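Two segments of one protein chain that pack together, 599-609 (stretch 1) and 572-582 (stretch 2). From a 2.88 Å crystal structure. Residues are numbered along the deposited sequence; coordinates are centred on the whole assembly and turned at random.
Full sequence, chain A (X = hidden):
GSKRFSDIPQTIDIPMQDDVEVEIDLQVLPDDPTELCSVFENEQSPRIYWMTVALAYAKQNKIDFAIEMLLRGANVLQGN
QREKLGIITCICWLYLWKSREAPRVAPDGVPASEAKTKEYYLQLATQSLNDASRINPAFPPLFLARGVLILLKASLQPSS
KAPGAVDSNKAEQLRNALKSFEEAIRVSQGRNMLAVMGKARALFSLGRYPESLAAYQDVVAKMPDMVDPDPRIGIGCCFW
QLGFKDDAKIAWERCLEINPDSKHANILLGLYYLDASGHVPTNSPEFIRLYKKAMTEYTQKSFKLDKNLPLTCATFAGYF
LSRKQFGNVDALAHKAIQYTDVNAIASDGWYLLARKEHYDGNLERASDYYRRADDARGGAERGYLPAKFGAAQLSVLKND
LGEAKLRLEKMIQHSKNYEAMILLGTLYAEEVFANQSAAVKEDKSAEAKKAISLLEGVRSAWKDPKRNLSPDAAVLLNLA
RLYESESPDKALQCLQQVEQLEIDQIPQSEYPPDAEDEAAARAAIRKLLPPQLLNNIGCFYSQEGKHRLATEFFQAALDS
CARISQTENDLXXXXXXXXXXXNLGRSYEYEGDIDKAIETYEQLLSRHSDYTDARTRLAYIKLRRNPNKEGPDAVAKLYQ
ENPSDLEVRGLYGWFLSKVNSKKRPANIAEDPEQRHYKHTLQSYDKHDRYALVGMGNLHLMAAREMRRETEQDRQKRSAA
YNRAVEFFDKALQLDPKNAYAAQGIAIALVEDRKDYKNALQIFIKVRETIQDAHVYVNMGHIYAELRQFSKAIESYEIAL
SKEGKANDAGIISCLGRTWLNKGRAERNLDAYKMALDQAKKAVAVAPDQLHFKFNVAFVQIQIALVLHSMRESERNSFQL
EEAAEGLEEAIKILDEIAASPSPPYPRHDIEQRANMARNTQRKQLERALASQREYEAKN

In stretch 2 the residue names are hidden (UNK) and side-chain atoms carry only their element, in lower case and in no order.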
# COMPACT_ATOMS: atom_id res chain seq x y z
N GLU A 599 -15.02 41.76 -0.81
CA GLU A 599 -15.08 42.16 0.60
C GLU A 599 -14.32 41.17 1.51
O GLU A 599 -13.69 41.56 2.48
CB GLU A 599 -16.53 42.39 1.06
CG GLU A 599 -17.20 41.22 1.80
CD GLU A 599 -18.60 41.56 2.30
OE1 GLU A 599 -19.22 42.50 1.77
OE2 GLU A 599 -19.09 40.87 3.23
N THR A 600 -14.34 39.89 1.17
CA THR A 600 -13.64 38.91 1.99
C THR A 600 -12.13 39.05 1.83
O THR A 600 -11.40 39.01 2.83
CB THR A 600 -14.04 37.45 1.67
OG1 THR A 600 -13.45 37.05 0.44
CG2 THR A 600 -15.53 37.27 1.59
N TYR A 601 -11.67 39.21 0.59
CA TYR A 601 -10.26 39.50 0.30
C TYR A 601 -9.82 40.73 1.07
O TYR A 601 -8.83 40.72 1.78
CB TYR A 601 -10.04 39.76 -1.19
CG TYR A 601 -10.00 38.53 -2.08
CD1 TYR A 601 -9.54 37.30 -1.62
CD2 TYR A 601 -10.37 38.62 -3.42
CE1 TYR A 601 -9.51 36.20 -2.46
CE2 TYR A 601 -10.32 37.52 -4.25
CZ TYR A 601 -9.91 36.33 -3.77
OH TYR A 601 -9.90 35.27 -4.62
N GLU A 602 -10.62 41.79 0.95
CA GLU A 602 -10.36 43.03 1.65
C GLU A 602 -10.31 42.88 3.17
O GLU A 602 -9.42 43.42 3.81
CB GLU A 602 -11.42 44.05 1.28
CG GLU A 602 -11.43 44.38 -0.20
CD GLU A 602 -11.88 45.79 -0.48
OE1 GLU A 602 -13.06 46.12 -0.20
OE2 GLU A 602 -11.03 46.56 -0.98
N GLN A 603 -11.26 42.15 3.75
CA GLN A 603 -11.29 41.95 5.20
C GLN A 603 -10.06 41.20 5.66
O GLN A 603 -9.45 41.53 6.65
CB GLN A 603 -12.53 41.19 5.63
CG GLN A 603 -12.65 41.02 7.14
CD GLN A 603 -11.89 39.82 7.70
OE1 GLN A 603 -11.27 39.04 6.95
NE2 GLN A 603 -11.93 39.66 9.02
N LEU A 604 -9.74 40.14 4.93
CA LEU A 604 -8.49 39.40 5.13
C LEU A 604 -7.28 40.31 5.02
O LEU A 604 -6.30 40.13 5.75
CB LEU A 604 -8.37 38.27 4.10
CG LEU A 604 -6.97 37.68 3.94
CD1 LEU A 604 -6.55 36.98 5.23
CD2 LEU A 604 -6.92 36.72 2.76
N LEU A 605 -7.33 41.25 4.08
CA LEU A 605 -6.26 42.22 3.86
C LEU A 605 -6.19 43.29 4.96
O LEU A 605 -5.11 43.64 5.43
CB LEU A 605 -6.36 42.90 2.48
CG LEU A 605 -5.90 42.14 1.22
CD1 LEU A 605 -6.05 43.03 -0.00
CD2 LEU A 605 -4.47 41.63 1.32
N SER A 606 -7.34 43.80 5.37
CA SER A 606 -7.39 44.79 6.46
C SER A 606 -6.64 44.27 7.70
O SER A 606 -5.82 44.98 8.29
CB SER A 606 -8.85 45.15 6.80
OG SER A 606 -9.51 44.15 7.58
N ARG A 607 -6.90 43.02 8.05
CA ARG A 607 -6.19 42.37 9.13
C ARG A 607 -4.77 41.95 8.70
O ARG A 607 -3.89 41.70 9.53
CB ARG A 607 -7.00 41.16 9.62
CG ARG A 607 -6.17 39.92 9.87
CD ARG A 607 -7.02 38.74 10.25
NE ARG A 607 -6.16 37.65 10.67
CZ ARG A 607 -6.57 36.60 11.38
NH1 ARG A 607 -7.84 36.48 11.76
NH2 ARG A 607 -5.69 35.67 11.72
N HIS A 608 -4.56 41.84 7.40
CA HIS A 608 -3.33 41.26 6.90
C HIS A 608 -3.11 41.59 5.43
O HIS A 608 -3.35 40.75 4.56
CB HIS A 608 -3.37 39.74 7.13
CG HIS A 608 -2.02 39.13 7.33
ND1 HIS A 608 -1.77 38.19 8.31
CD2 HIS A 608 -0.85 39.33 6.68
CE1 HIS A 608 -0.50 37.83 8.25
NE2 HIS A 608 0.08 38.51 7.28
N SER A 609 -2.63 42.80 5.17
CA SER A 609 -2.57 43.36 3.81
C SER A 609 -1.33 42.98 2.99
O SER A 609 -1.21 43.37 1.83
CB SER A 609 -2.68 44.90 3.86
OG SER A 609 -2.56 45.48 2.57
N UNK A 572 -1.83 27.02 14.71
CA UNK A 572 -1.54 28.34 14.17
C UNK A 572 -2.82 28.90 13.55
O UNK A 572 -2.98 28.92 12.33
o UNK A 572 -0.56 30.70 13.14
o UNK A 572 1.23 29.77 12.22
c UNK A 572 0.13 29.69 12.81
c UNK A 572 -0.40 28.30 13.15
N UNK A 573 -3.71 29.36 14.42
CA UNK A 573 -5.05 29.80 14.00
C UNK A 573 -4.98 31.06 13.11
O UNK A 573 -5.78 31.22 12.18
c UNK A 573 -5.96 28.89 16.21
c UNK A 573 -7.42 30.30 14.75
c UNK A 573 -6.19 27.52 15.61
c UNK A 573 -5.99 30.06 15.21
N UNK A 574 -4.01 31.93 13.39
CA UNK A 574 -3.82 33.13 12.58
C UNK A 574 -3.39 32.75 11.16
O UNK A 574 -3.91 33.31 10.20
c UNK A 574 -2.83 34.11 13.22
c UNK A 574 -2.50 35.33 12.31
o UNK A 574 -3.24 35.56 11.33
o UNK A 574 -1.52 36.08 12.57
N UNK A 575 -2.48 31.79 11.01
CA UNK A 575 -2.14 31.26 9.67
C UNK A 575 -3.35 30.68 8.92
O UNK A 575 -3.59 31.00 7.75
c UNK A 575 -1.05 30.21 9.77
N UNK A 576 -4.11 29.82 9.58
CA UNK A 576 -5.32 29.26 9.00
C UNK A 576 -6.38 30.33 8.72
O UNK A 576 -7.20 30.19 7.81
c UNK A 576 -5.89 28.18 9.92
c UNK A 576 -5.31 26.78 9.78
c UNK A 576 -5.99 25.87 10.79
c UNK A 576 -3.79 26.72 9.94
N UNK A 577 -6.37 31.38 9.53
CA UNK A 577 -7.30 32.50 9.34
C UNK A 577 -6.80 33.51 8.29
O UNK A 577 -7.47 34.51 8.05
c UNK A 577 -10.03 33.56 10.90
c UNK A 577 -7.55 33.22 10.67
c UNK A 577 -8.80 32.90 11.51
c UNK A 577 -9.02 31.41 11.68
N UNK A 578 -5.62 33.26 7.73
CA UNK A 578 -5.14 33.99 6.55
C UNK A 578 -5.34 33.14 5.29
O UNK A 578 -5.90 33.61 4.30
c UNK A 578 -3.44 35.32 7.90
c UNK A 578 -3.65 34.45 6.65
o UNK A 578 -2.78 33.32 6.69
N UNK A 579 -4.91 31.88 5.35
CA UNK A 579 -5.08 30.97 4.23
C UNK A 579 -6.57 30.79 3.89
O UNK A 579 -7.01 31.18 2.80
o UNK A 579 -3.00 29.75 4.43
c UNK A 579 -4.80 28.59 3.48
c UNK A 579 -4.42 29.61 4.50
N UNK A 580 -7.34 30.22 4.81
CA UNK A 580 -8.71 29.78 4.51
C UNK A 580 -9.61 30.89 3.96
O UNK A 580 -10.36 30.64 3.02
c UNK A 580 -9.39 29.10 5.71
c UNK A 580 -9.12 27.24 7.39
c UNK A 580 -8.61 27.87 6.12
c UNK A 580 -10.81 28.68 5.35
N UNK A 581 -9.57 32.10 4.54
CA UNK A 581 -10.38 33.18 3.95
C UNK A 581 -9.97 33.63 2.55
O UNK A 581 -10.75 34.26 1.84
c UNK A 581 -9.96 33.64 6.22
c UNK A 581 -9.04 32.50 5.85
c UNK A 581 -10.20 34.33 4.93
N UNK A 582 -8.74 33.34 2.16
CA UNK A 582 -8.36 33.54 0.79
C UNK A 582 -9.09 32.52 -0.04
O UNK A 582 -9.71 32.85 -1.05
c UNK A 582 -6.48 33.34 -0.87
c UNK A 582 -5.83 33.21 -3.58
c UNK A 582 -6.13 34.43 -3.00
c UNK A 582 -6.86 33.41 0.57
c UNK A 582 -5.86 32.05 -2.81
c UNK A 582 -6.45 34.49 -1.65
c UNK A 582 -6.20 32.12 -1.47

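Position 572 carries two carbons, the second holding two oxygens. It lies out of reach of stretch 1. A carboxylate on so short a stem is aspartate: Asp572. It is the N-cap of the helix, and its OD1 accepts from the backbone N of position 575 at 3.1 Å, a capping bond.

Position 573 has four carbons, forked at the first, with one arm two carbons long. That pattern is isoleucine, Ile573. The end of its side chain leads away from stretch 1.

Position 574 again shows two carbons, the second with two oxygens. One oxygen lies 2.5 Å from Arg607 NH2, so a negative charge meets a positive one. This is Asp574.

Position 575 has a single side-chain carbon, pointing away from stretch 1. It is Ala575.

Position 576 has four carbons forked at the second, also directed away. It is Leu576.

Position 577 has the same four carbons and the same fork. Its CB is 3.3 Å from Arg607 NH2, and its backbone O lies over one face of the guanidinium. It is Leu577.

Position 578 has one carbon carrying an oxygen and a carbon. The terminal carbon is 3.3 Å from His608 ND1. The branched hydroxyl makes it Thr578. Its OG1 donates to the O of Ala575 at 2.7 Å, which leaves the methyl to meet the histidine.

Position 579 has the same three atoms but points away from stretch 1. It is Thr579.

Position 580 has four carbons, forked at the first, with one longer arm. It also points away, and is Ile580.

Position 581 has three carbons that close a ring onto the backbone N. Its CB is 4.4 Å from Leu604 CB. It is Pro581. Its N has no hydrogen to give to the turn before, and the helix is kinked here.

Position 582 has one carbon followed by a ring of six carbons with no oxygen. A ring carbon comes 3.6 Å from Tyr601 CE1. It is Phe582.

The two helices run nearly antiparallel, at 159°, with axes 9.6 Å apart at closest approach. Leu604 fills the middle: its CD1 is 3.6 Å from the O of Thr578, and its CD2 is 4.0 Å from the CB of Phe582. At one end, Tyr601 and Phe582 lie with planes near parallel but slid apart, so the rings barely overlap. At the other, Arg607 NH2 donates a very short hydrogen bond to Asp574 OD1, part of a salt bridge. The contact thus joins an apolar centre to a charged, more exposed edge.

Stretch 2 (572-582) DIDALLTTIPF
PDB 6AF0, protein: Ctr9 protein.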